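Local coordinates for protein endo alpha-1,4 polygalactosaminidase (Neosartorya fumigata, PDB 6OJ1) that cleaves alpha-1,4-linked galactosamine polymers internally and so disrupts microbial biofilms, at residues A[62-66]-A[94-98]. Numbering follows the deposited sequence.
Sequences IDLFI and WRPDK. With EDO (1,2-ethanediol), chain G.
The guanidinium of Arg95 lies between two aromatic side chains. The Phe65 ring approaches one face, its CD2 4.0 Å from Arg95 CZ, with the two planes 27° apart. Trp94 NE1 sits over the centre of the other face, 3.4 Å above the plane. At the guanidinium edge are Ile66 CG2 and the Asp63 carboxylate, the latter tilted only 15° from it. Arg95 NH1 donates to the syn lone pair of Asp63 OD1 at 3.0 Å, tilted from the guanidinium plane, while NH2 bonds to both carboxylate oxygens. This is a salt bridge with one ordinary, bent hydrogen bond and two weak ones. Arg95 also pairs through NE with Glu92, so acids at two sides of the group probably help to fix its rotation.

Around Phe65, Arg95 CB lies over one ring face and Pro96 CG comes within 3.5 Å of CD1 at a slant. At the ring edge stand ethanediol O1 and the Asp97 carboxylate, whose OD2 is 3.6 Å from Phe65 CZ. That oxygen also accepts from O2 of the ethanediol, probably from the crystallisation liquor, at 2.7 Å and pairs with Arg133.

Asp63 is itself held by its own chain. Its OD2 accepts from Phe65 N (2.9 Å), met from above the carboxylate plane, and from Ile66 N (3.0 Å) through the anti lone pair, forming an Asx turn extended to an Asx motif. CG anti to the backbone N (chi1 -174°) turns the carboxylate toward Arg95 while keeping OD2 within reach of those N-H groups.

The contact joins the turn leaving strand 59-63 of the (beta/alpha)-barrel to the loop between strands 90-92 and 106-109, where a type I turn spans Arg95 to Lys98. Helix 124-140 touches both sides, meeting Phe65 through Arg133 and Asp97 through Ile129, and strand 81-87 pairs alongside strand 59-63.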
loop_
_atom_site.group_PDB
_atom_site.type_symbol
_atom_site.label_atom_id
_atom_site.label_comp_id
_atom_site.label_asym_id
_atom_site.label_seq_id
_atom_site.Cartn_x
_atom_site.Cartn_y
_atom_site.Cartn_z
ATOM N N ILE A 62 1.148 8.409 1.796
ATOM C CA ILE A 62 0.392 9.018 2.888
ATOM C C ILE A 62 -1.091 8.702 2.718
ATOM O O ILE A 62 -1.559 8.330 1.636
ATOM C CB ILE A 62 0.602 10.542 2.961
ATOM C CG1 ILE A 62 0.116 11.202 1.663
ATOM C CG2 ILE A 62 2.094 10.881 3.201
ATOM C CD1 ILE A 62 0.290 12.735 1.631
ATOM N N ASP A 63 -1.839 8.873 3.807
ATOM C CA ASP A 63 -3.254 8.508 3.806
ATOM C C ASP A 63 -4.080 9.399 2.880
ATOM O O ASP A 63 -3.970 10.628 2.906
ATOM C CB ASP A 63 -3.803 8.564 5.231
ATOM C CG ASP A 63 -5.228 8.052 5.311
ATOM O OD1 ASP A 63 -5.410 6.816 5.446
ATOM O OD2 ASP A 63 -6.157 8.881 5.191
ATOM N N LEU A 64 -4.927 8.759 2.060
ATOM C CA LEU A 64 -5.764 9.471 1.099
ATOM C C LEU A 64 -6.724 10.446 1.772
ATOM O O LEU A 64 -6.947 11.555 1.271
ATOM C CB LEU A 64 -6.561 8.449 0.271
ATOM C CG LEU A 64 -7.668 9.029 -0.611
ATOM C CD1 LEU A 64 -7.088 9.952 -1.662
ATOM C CD2 LEU A 64 -8.437 7.869 -1.241
ATOM N N PHE A 65 -7.352 10.032 2.869
ATOM C CA PHE A 65 -8.460 10.812 3.408
ATOM C C PHE A 65 -7.980 11.981 4.249
ATOM O O PHE A 65 -8.519 13.085 4.133
ATOM C CB PHE A 65 -9.367 9.931 4.265
ATOM C CG PHE A 65 -10.304 9.060 3.476
ATOM C CD1 PHE A 65 -11.511 9.567 3.000
ATOM C CD2 PHE A 65 -10.005 7.731 3.252
ATOM C CE1 PHE A 65 -12.395 8.764 2.294
ATOM C CE2 PHE A 65 -10.890 6.909 2.540
ATOM C CZ PHE A 65 -12.083 7.432 2.057
ATOM N N ILE A 66 -6.974 11.763 5.099
ATOM C CA ILE A 66 -6.673 12.758 6.127
ATOM C C ILE A 66 -5.663 13.794 5.671
ATOM O O ILE A 66 -5.375 14.733 6.426
ATOM C CB ILE A 66 -6.219 12.063 7.425
ATOM C CG1 ILE A 66 -4.879 11.367 7.238
ATOM C CG2 ILE A 66 -7.270 11.058 7.864
ATOM C CD1 ILE A 66 -4.503 10.492 8.426
ATOM N N TRP A 94 -14.024 4.481 10.605
ATOM C CA TRP A 94 -13.754 5.895 10.852
ATOM C C TRP A 94 -13.682 6.733 9.581
ATOM O O TRP A 94 -13.420 7.939 9.671
ATOM C CB TRP A 94 -12.457 6.060 11.646
ATOM C CG TRP A 94 -11.229 5.545 10.964
ATOM C CD1 TRP A 94 -10.320 6.273 10.248
ATOM C CD2 TRP A 94 -10.752 4.191 10.957
ATOM N NE1 TRP A 94 -9.315 5.454 9.789
ATOM C CE2 TRP A 94 -9.555 4.175 10.216
ATOM C CE3 TRP A 94 -11.227 2.992 11.499
ATOM C CZ2 TRP A 94 -8.821 3.003 10.003
ATOM C CZ3 TRP A 94 -10.499 1.824 11.281
ATOM C CH2 TRP A 94 -9.308 1.843 10.543
ATOM N N ARG A 95 -13.948 6.149 8.411
ATOM C CA ARG A 95 -13.806 6.924 7.188
ATOM C C ARG A 95 -15.072 7.732 6.917
ATOM O O ARG A 95 -16.167 7.346 7.337
ATOM C CB ARG A 95 -13.520 6.022 5.992
ATOM C CG ARG A 95 -12.250 5.189 6.127
ATOM C CD ARG A 95 -11.042 6.074 6.410
ATOM N NE ARG A 95 -9.828 5.289 6.319
ATOM C CZ ARG A 95 -8.602 5.791 6.412
ATOM N NH1 ARG A 95 -7.558 4.976 6.313
ATOM N NH2 ARG A 95 -8.425 7.095 6.602
ATOM N N PRO A 96 -14.946 8.876 6.237
ATOM C CA PRO A 96 -16.128 9.723 6.007
ATOM C C PRO A 96 -17.114 9.138 5.018
ATOM O O PRO A 96 -18.253 9.621 4.960
ATOM C CB PRO A 96 -15.529 11.043 5.495
ATOM C CG PRO A 96 -14.131 10.715 5.076
ATOM C CD PRO A 96 -13.684 9.585 5.951
ATOM N N ASP A 97 -16.730 8.105 4.260
ATOM C CA ASP A 97 -17.641 7.412 3.359
ATOM C C ASP A 97 -18.070 6.061 3.904
ATOM O O ASP A 97 -18.574 5.226 3.141
ATOM C CB ASP A 97 -17.019 7.250 1.966
ATOM C CG ASP A 97 -15.751 6.375 1.957
ATOM O OD1 ASP A 97 -15.294 5.924 3.029
ATOM O OD2 ASP A 97 -15.196 6.134 0.859
ATOM N N LYS A 98 -17.923 5.836 5.219
ATOM C CA LYS A 98 -18.232 4.504 5.741
ATOM C C LYS A 98 -19.701 4.149 5.548
ATOM O O LYS A 98 -20.034 2.964 5.417
ATOM C CB LYS A 98 -17.876 4.399 7.222
ATOM C CG LYS A 98 -18.598 5.413 8.075
ATOM C CD LYS A 98 -19.160 4.786 9.325
ATOM C CE LYS A 98 -19.334 5.810 10.438
ATOM N NZ LYS A 98 -20.402 6.805 10.164
HETATM C C1 EDO G . -15.478 9.986 -1.190
HETATM O O1 EDO G . -15.784 10.106 0.201
HETATM C C2 EDO G . -14.921 8.596 -1.427
HETATM O O2 EDO G . -15.948 7.619 -1.206
#